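Local coordinates for cyclopenase asqI (PDB 5YY3), which catalyses, as a zinc-dependent lyase, the conversion of 4'-methoxycyclopenin into 4'-methoxyviridicatin during biosynthesis of the aspoquinolone mycotoxins, at residues A[78-83]-A[355-360]; A[71-76]-A[276-281]; A[84-89]-A[118-123]. All coordinates share one frame; numbering follows the deposited sequence.

Contact 1 (A[78-83]-A[355-360]); sequences EHLETM and LHNYGL
Tyr358 OH donates a hydrogen bond to Glu78 OE2, and this one bond is the polar link between 78-83 and 355-360. The O to O separation, Tyr358 OH to Glu78 OE2, is 2.5 Å, which is very short, although at 2.31 Å resolution the exact length carries little weight. The carboxylate oxygen arrives at the edge of the phenol ring and in its plane, while the carboxylate itself is turned 46° from the ring. Its other oxygen, Glu78 OE1, stays farther off, 3.7 Å from Tyr358 OH. A weak bond ties OE1 instead to Ser76 OG. Glu78 CG lies beside the backbone N, anti to the carbonyl carbon (chi1 -72°), and a bend at chi2 swings the carboxylate across the gap. The backbones remain well apart, with CA atoms of Glu78 and Tyr358 9.7 Å from each other.

Beside this bond the contact is slight: Leu80 CD1 comes to 4.5 Å from Asn357 OD1. Asn357 ND2 is bonded away from 78-83, to Asp332 OD1 and to Asn354 OD1 just before its own segment. Further out, Pro77 at the start of helix 77-92 lies against both Asn357 and Tyr358, and Trp294 of helix 288-304 packs against the phenol, the ring planes about 30° apart. The side chain of Asn357 is about 7 Å from that of His190, a zinc ligand. The arrangement therefore joins helix 77-92 to helix 355-367, whose Asn357 lies close to the zinc site, in the helical part of this tyrosinase-family, hemocyanin-like fold.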
# COMPACT_ATOMS: atom_id res chain seq x y z
N GLU A 78 -26.57 -4.55 -35.08
CA GLU A 78 -27.60 -5.27 -35.83
C GLU A 78 -28.86 -5.49 -34.98
O GLU A 78 -29.98 -5.27 -35.44
CB GLU A 78 -27.07 -6.61 -36.33
CG GLU A 78 -26.08 -6.47 -37.48
CD GLU A 78 -24.69 -6.02 -37.02
OE1 GLU A 78 -24.41 -6.04 -35.80
OE2 GLU A 78 -23.88 -5.65 -37.89
N HIS A 79 -28.65 -5.92 -33.74
CA HIS A 79 -29.77 -6.17 -32.85
C HIS A 79 -30.44 -4.86 -32.43
O HIS A 79 -31.64 -4.84 -32.15
CB HIS A 79 -29.32 -6.94 -31.62
CG HIS A 79 -28.98 -8.37 -31.88
ND1 HIS A 79 -29.69 -9.41 -31.33
CD2 HIS A 79 -28.00 -8.93 -32.63
CE1 HIS A 79 -29.17 -10.56 -31.73
NE2 HIS A 79 -28.14 -10.30 -32.52
N LEU A 80 -29.68 -3.77 -32.36
CA LEU A 80 -30.26 -2.49 -31.95
C LEU A 80 -31.17 -1.97 -33.05
O LEU A 80 -32.21 -1.37 -32.78
CB LEU A 80 -29.16 -1.46 -31.62
CG LEU A 80 -28.37 -1.79 -30.34
CD1 LEU A 80 -27.05 -1.04 -30.27
CD2 LEU A 80 -29.20 -1.50 -29.09
N GLU A 81 -30.78 -2.22 -34.29
CA GLU A 81 -31.61 -1.88 -35.45
C GLU A 81 -32.99 -2.53 -35.32
O GLU A 81 -34.02 -1.88 -35.53
CB GLU A 81 -30.93 -2.32 -36.74
CG GLU A 81 -30.90 -1.25 -37.82
CD GLU A 81 -30.19 -1.72 -39.08
OE1 GLU A 81 -30.85 -1.82 -40.14
OE2 GLU A 81 -28.96 -1.97 -39.02
N THR A 82 -32.99 -3.80 -34.95
CA THR A 82 -34.22 -4.57 -34.81
C THR A 82 -35.05 -4.04 -33.65
O THR A 82 -36.26 -3.84 -33.77
CB THR A 82 -33.92 -6.06 -34.57
OG1 THR A 82 -33.19 -6.59 -35.68
CG2 THR A 82 -35.21 -6.83 -34.41
N MET A 83 -34.38 -3.82 -32.53
CA MET A 83 -35.00 -3.26 -31.34
C MET A 83 -35.68 -1.94 -31.68
O MET A 83 -36.82 -1.71 -31.28
CB MET A 83 -33.96 -3.08 -30.24
CG MET A 83 -34.53 -2.61 -28.93
SD MET A 83 -34.57 -0.82 -28.83
CE MET A 83 -32.85 -0.45 -29.11
N LEU A 355 -18.09 3.22 -35.30
CA LEU A 355 -17.01 2.86 -34.37
C LEU A 355 -17.43 2.74 -32.90
O LEU A 355 -16.98 1.82 -32.21
CB LEU A 355 -15.88 3.89 -34.48
CG LEU A 355 -14.62 3.62 -33.67
CD1 LEU A 355 -14.11 2.21 -33.96
CD2 LEU A 355 -13.56 4.63 -34.02
N HIS A 356 -18.26 3.65 -32.41
CA HIS A 356 -18.64 3.65 -31.00
C HIS A 356 -19.39 2.38 -30.64
O HIS A 356 -19.04 1.68 -29.69
CB HIS A 356 -19.51 4.86 -30.64
CG HIS A 356 -20.17 4.75 -29.30
ND1 HIS A 356 -19.47 4.58 -28.13
CD2 HIS A 356 -21.49 4.75 -28.95
CE1 HIS A 356 -20.31 4.49 -27.11
NE2 HIS A 356 -21.54 4.60 -27.59
N ASN A 357 -20.43 2.07 -31.41
CA ASN A 357 -21.30 0.94 -31.05
C ASN A 357 -20.67 -0.42 -31.37
O ASN A 357 -20.90 -1.40 -30.65
CB ASN A 357 -22.66 1.10 -31.73
CG ASN A 357 -23.41 2.34 -31.25
OD1 ASN A 357 -24.08 2.31 -30.21
ND2 ASN A 357 -23.30 3.42 -32.00
N TYR A 358 -19.87 -0.52 -32.42
CA TYR A 358 -19.16 -1.78 -32.64
C TYR A 358 -18.06 -1.93 -31.60
O TYR A 358 -17.73 -3.05 -31.18
CB TYR A 358 -18.59 -1.87 -34.05
CG TYR A 358 -19.60 -2.35 -35.06
CD1 TYR A 358 -20.22 -3.58 -34.92
CD2 TYR A 358 -19.92 -1.58 -36.17
CE1 TYR A 358 -21.14 -4.04 -35.85
CE2 TYR A 358 -20.84 -2.02 -37.11
CZ TYR A 358 -21.44 -3.26 -36.94
OH TYR A 358 -22.36 -3.70 -37.86
N GLY A 359 -17.49 -0.81 -31.18
CA GLY A 359 -16.51 -0.82 -30.11
C GLY A 359 -17.05 -1.40 -28.81
O GLY A 359 -16.41 -2.26 -28.19
N LEU A 360 -18.22 -0.92 -28.40
CA LEU A 360 -18.88 -1.45 -27.20
C LEU A 360 -19.15 -2.93 -27.38
O LEU A 360 -19.01 -3.73 -26.43
CB LEU A 360 -20.20 -0.70 -26.91
CG LEU A 360 -20.05 0.77 -26.51
CD1 LEU A 360 -21.40 1.37 -26.15
CD2 LEU A 360 -19.07 0.91 -25.36

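Contact 2 (A[71-76]-A[276-281]); sequences PYNGLS and PDMPDT
Pro71 and Thr281 make the main van der Waals contact between 71-76 and 276-281: Pro71 CG lies 3.7 Å from Thr281 OG1, and the CA atoms of the two residues are 7.2 Å apart. Thr281 OG1 sits between its own backbone N and carbonyl carbon (chi1 62°), which places the hydroxyl oxygen, and not the methyl, against the proline ring. A second touch of the same kind is that of Met278 CE on Asn73 ND2, at 3.9 Å. Met278 CG is anti to the backbone N, and the extended chain carries its terminal methyl CE to the amide nitrogen, the two side chains crossing at about a right angle.

No hydrogen bond passes directly between the segments; those of 71-76 shape its own turn. Asn73 OD1 accepts from Leu75 N at 2.9 Å, an Asx turn, with an N-H...O angle of 150° and the donor tilted 33° from the carbonyl plane. Ser76 N to Asn73 O, 2.8 Å, closes the type I beta turn that leads into the N-cap of helix 77-92.

The polar link of 71-76 to the facing loop is Asn73 ND2 to Leu282 O, one residue past the second segment, with a weak bond from His79 NE2 to Thr281 O beside it. The direct touches are two small van der Waals contacts, each between a carbon and a polar atom. OD1 accepting and ND2 donating is consistent with one orientation of the buried Asn73 amide, which couples the turn before helix 77-92 to the loop before helix 288-304.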
# COMPACT_ATOMS: atom_id res chain seq x y z
N PRO A 71 -32.29 -15.25 -29.12
CA PRO A 71 -31.29 -14.51 -28.34
C PRO A 71 -31.13 -13.05 -28.80
O PRO A 71 -31.28 -12.73 -29.98
CB PRO A 71 -30.01 -15.30 -28.56
CG PRO A 71 -30.22 -15.98 -29.89
CD PRO A 71 -31.68 -16.34 -29.91
N TYR A 72 -30.84 -12.19 -27.83
CA TYR A 72 -30.74 -10.75 -28.06
C TYR A 72 -29.42 -10.21 -27.53
O TYR A 72 -28.95 -10.62 -26.46
CB TYR A 72 -31.93 -10.02 -27.40
CG TYR A 72 -31.89 -8.50 -27.47
CD1 TYR A 72 -32.06 -7.83 -28.67
CD2 TYR A 72 -31.69 -7.74 -26.31
CE1 TYR A 72 -32.04 -6.45 -28.72
CE2 TYR A 72 -31.66 -6.37 -26.36
CZ TYR A 72 -31.84 -5.72 -27.56
OH TYR A 72 -31.80 -4.35 -27.59
N ASN A 73 -28.81 -9.29 -28.29
CA ASN A 73 -27.58 -8.63 -27.86
C ASN A 73 -27.77 -7.12 -27.85
O ASN A 73 -27.59 -6.45 -28.88
CB ASN A 73 -26.42 -9.03 -28.77
CG ASN A 73 -25.08 -8.43 -28.35
OD1 ASN A 73 -25.00 -7.52 -27.52
ND2 ASN A 73 -24.01 -8.92 -28.96
N GLY A 74 -28.12 -6.57 -26.68
CA GLY A 74 -28.36 -5.15 -26.54
C GLY A 74 -27.16 -4.25 -26.81
O GLY A 74 -27.28 -3.03 -26.73
N LEU A 75 -26.02 -4.84 -27.12
CA LEU A 75 -24.81 -4.09 -27.48
C LEU A 75 -24.39 -4.35 -28.93
O LEU A 75 -23.33 -3.90 -29.37
CB LEU A 75 -23.65 -4.44 -26.54
CG LEU A 75 -23.67 -3.83 -25.13
CD1 LEU A 75 -22.41 -4.18 -24.36
CD2 LEU A 75 -23.83 -2.32 -25.22
N SER A 76 -25.21 -5.10 -29.66
CA SER A 76 -24.95 -5.33 -31.09
C SER A 76 -25.73 -4.35 -31.99
O SER A 76 -26.95 -4.25 -31.91
CB SER A 76 -25.29 -6.77 -31.46
OG SER A 76 -25.39 -6.91 -32.87
N PRO A 276 -14.83 -17.28 -30.76
CA PRO A 276 -15.17 -18.58 -31.38
C PRO A 276 -16.39 -19.19 -30.72
O PRO A 276 -17.21 -19.82 -31.37
CB PRO A 276 -13.93 -19.44 -31.10
CG PRO A 276 -12.88 -18.53 -30.64
CD PRO A 276 -13.51 -17.29 -30.11
N ASP A 277 -16.50 -18.98 -29.42
CA ASP A 277 -17.55 -19.56 -28.60
C ASP A 277 -18.78 -18.69 -28.49
O ASP A 277 -19.68 -18.99 -27.72
CB ASP A 277 -17.00 -19.85 -27.22
CG ASP A 277 -15.90 -20.86 -27.26
OD1 ASP A 277 -15.61 -21.39 -28.36
OD2 ASP A 277 -15.28 -21.10 -26.20
N MET A 278 -18.80 -17.59 -29.24
CA MET A 278 -19.95 -16.71 -29.27
C MET A 278 -20.71 -16.91 -30.58
O MET A 278 -20.16 -16.70 -31.66
CB MET A 278 -19.53 -15.25 -29.12
CG MET A 278 -20.66 -14.30 -28.81
SD MET A 278 -20.07 -12.60 -28.74
CE MET A 278 -21.53 -11.78 -28.10
N PRO A 279 -21.97 -17.36 -30.48
CA PRO A 279 -22.78 -17.65 -31.66
C PRO A 279 -22.94 -16.44 -32.56
O PRO A 279 -23.06 -15.31 -32.09
CB PRO A 279 -24.13 -18.09 -31.08
CG PRO A 279 -24.12 -17.64 -29.67
CD PRO A 279 -22.69 -17.66 -29.23
N ASP A 280 -22.94 -16.69 -33.86
CA ASP A 280 -23.10 -15.67 -34.88
C ASP A 280 -24.47 -14.96 -34.75
O ASP A 280 -24.64 -13.83 -35.22
CB ASP A 280 -22.92 -16.30 -36.26
CG ASP A 280 -23.05 -15.30 -37.37
OD1 ASP A 280 -22.17 -14.40 -37.45
OD2 ASP A 280 -24.03 -15.38 -38.14
N THR A 281 -25.42 -15.61 -34.09
CA THR A 281 -26.74 -15.02 -33.85
C THR A 281 -26.72 -13.87 -32.85
O THR A 281 -27.69 -13.11 -32.76
CB THR A 281 -27.74 -16.09 -33.35
OG1 THR A 281 -27.31 -16.63 -32.09
CG2 THR A 281 -27.89 -17.21 -34.37

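Contact 3 (A[84-89]-A[118-123]); sequences KAVSLM and RDALGI
Ser87 and Ala120 meet where the two helices come nearest, with their CA atoms only 4.3 Å apart. The axes of the two short segments approach to 8.2 Å, a close distance that the small Ser87 and Ala120 side chains allow. Ser87 OG, anti to its own N (chi1 178°), donates to Ala120 O at 3.2 Å; it lies in the carbonyl plane, on a lone pair, and a side-chain hydroxyl is thereby bonded to a backbone carbonyl across the helix pair. Beside it Ile123 CG2 rests 3.5 Å from Ser87 OG, and on the neighbouring flank Val86 CG1 packs on Ala120 CB at 3.9 Å.

The helices cross at -50°, near the value of one common class of ridges-into-grooves packing, and belong to the helical region of the hemocyanin-like fold. Ile123 points toward 84-89, and its side chain, about 7 Å from that of the zinc ligand His190, also touches Met83 and Arg194. Leu121 points away from 84-89 but stays buried, against Ile60 and Phe61 of helix 53-61 and Leu90 of helix 77-92.

The opposite flank of 84-89 is loose. Leu88 points away from 118-123 and is exposed. Lys84 also starts off away from 118-123, and its side chain comes no nearer than 4.7 Å.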
# COMPACT_ATOMS: atom_id res chain seq x y z
N LYS A 84 -34.98 -1.08 -32.42
CA LYS A 84 -35.52 0.24 -32.76
C LYS A 84 -36.76 0.14 -33.64
O LYS A 84 -37.72 0.90 -33.45
CB LYS A 84 -34.46 1.10 -33.46
CG LYS A 84 -33.65 1.98 -32.51
CD LYS A 84 -32.55 2.73 -33.25
CE LYS A 84 -31.48 3.25 -32.29
NZ LYS A 84 -30.13 3.32 -32.92
N ALA A 85 -36.75 -0.78 -34.60
CA ALA A 85 -37.91 -0.98 -35.46
C ALA A 85 -39.09 -1.48 -34.64
O ALA A 85 -40.24 -1.12 -34.91
CB ALA A 85 -37.58 -1.94 -36.57
N VAL A 86 -38.81 -2.29 -33.63
CA VAL A 86 -39.85 -2.80 -32.76
C VAL A 86 -40.41 -1.67 -31.91
O VAL A 86 -41.62 -1.59 -31.65
CB VAL A 86 -39.33 -3.91 -31.87
CG1 VAL A 86 -40.35 -4.26 -30.79
CG2 VAL A 86 -39.01 -5.12 -32.72
N SER A 87 -39.52 -0.78 -31.49
CA SER A 87 -39.93 0.41 -30.77
C SER A 87 -40.86 1.25 -31.65
O SER A 87 -41.89 1.74 -31.16
CB SER A 87 -38.71 1.22 -30.34
OG SER A 87 -39.11 2.40 -29.68
N LEU A 88 -40.51 1.40 -32.92
CA LEU A 88 -41.34 2.17 -33.88
C LEU A 88 -42.68 1.47 -34.14
O LEU A 88 -43.72 2.11 -34.30
CB LEU A 88 -40.60 2.35 -35.21
CG LEU A 88 -39.48 3.39 -35.25
CD1 LEU A 88 -38.67 3.22 -36.52
CD2 LEU A 88 -40.04 4.80 -35.15
N MET A 89 -42.61 0.15 -34.22
CA MET A 89 -43.77 -0.72 -34.28
C MET A 89 -44.76 -0.32 -33.18
O MET A 89 -45.93 -0.08 -33.47
CB MET A 89 -43.30 -2.17 -34.13
CG MET A 89 -44.16 -3.26 -34.70
SD MET A 89 -43.05 -4.61 -35.17
CE MET A 89 -41.97 -3.69 -36.26
N ARG A 118 -37.82 -4.62 -23.42
CA ARG A 118 -37.53 -3.60 -22.40
C ARG A 118 -36.89 -2.37 -23.01
O ARG A 118 -37.28 -1.25 -22.70
CB ARG A 118 -36.64 -4.15 -21.30
CG ARG A 118 -37.43 -4.66 -20.14
CD ARG A 118 -36.56 -5.24 -19.06
NE ARG A 118 -36.89 -6.64 -18.87
CZ ARG A 118 -36.11 -7.61 -19.28
NH1 ARG A 118 -34.96 -7.29 -19.86
NH2 ARG A 118 -36.45 -8.87 -19.10
N ASP A 119 -35.92 -2.59 -23.90
CA ASP A 119 -35.27 -1.50 -24.61
C ASP A 119 -36.26 -0.77 -25.51
O ASP A 119 -36.28 0.46 -25.56
CB ASP A 119 -34.10 -2.02 -25.43
CG ASP A 119 -32.82 -2.11 -24.62
OD1 ASP A 119 -32.72 -1.39 -23.60
OD2 ASP A 119 -31.90 -2.88 -25.00
N ALA A 120 -37.09 -1.54 -26.22
CA ALA A 120 -38.05 -0.97 -27.17
C ALA A 120 -39.11 -0.16 -26.43
O ALA A 120 -39.45 0.96 -26.82
CB ALA A 120 -38.69 -2.09 -28.02
N LEU A 121 -39.63 -0.73 -25.35
CA LEU A 121 -40.68 -0.11 -24.58
C LEU A 121 -40.16 1.13 -23.88
O LEU A 121 -40.89 2.12 -23.73
CB LEU A 121 -41.24 -1.09 -23.55
CG LEU A 121 -42.45 -0.57 -22.79
CD1 LEU A 121 -43.48 -0.04 -23.78
CD2 LEU A 121 -43.02 -1.67 -21.93
N GLY A 122 -38.90 1.07 -23.44
CA GLY A 122 -38.27 2.17 -22.74
C GLY A 122 -38.22 3.40 -23.60
O GLY A 122 -38.67 4.47 -23.19
N ILE A 123 -37.67 3.24 -24.80
CA ILE A 123 -37.63 4.29 -25.81
C ILE A 123 -39.03 4.78 -26.15
O ILE A 123 -39.29 5.98 -26.21
CB ILE A 123 -36.96 3.79 -27.11
CG1 ILE A 123 -35.51 3.42 -26.82
CG2 ILE A 123 -37.05 4.85 -28.22
CD1 ILE A 123 -34.82 2.74 -27.98

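From the N terminus, the chain first passes 71-76, then runs straight into helix 77-92, whose first half serves contact 1 and whose second half serves contact 3. Contact 3 closes the shortest loop, returning after 28 residues on helix 114-127. Contact 2 closes a span of 199 residues, on the loop before helix 288-304, and contact 1 one of 271, on helix 355-367; these two cross, their segments alternating along the sequence, whereas contact 3 lies within both spans. His79, from 78-83, reaches Thr281 O and Asn73, joining contacts 1 and 2. Met83 abuts Asp119, Ala120 and Ile123, linking contacts 1 and 3, and Tyr72 OH probably hydrogen-bonds Asp119 OD2, linking contacts 2 and 3.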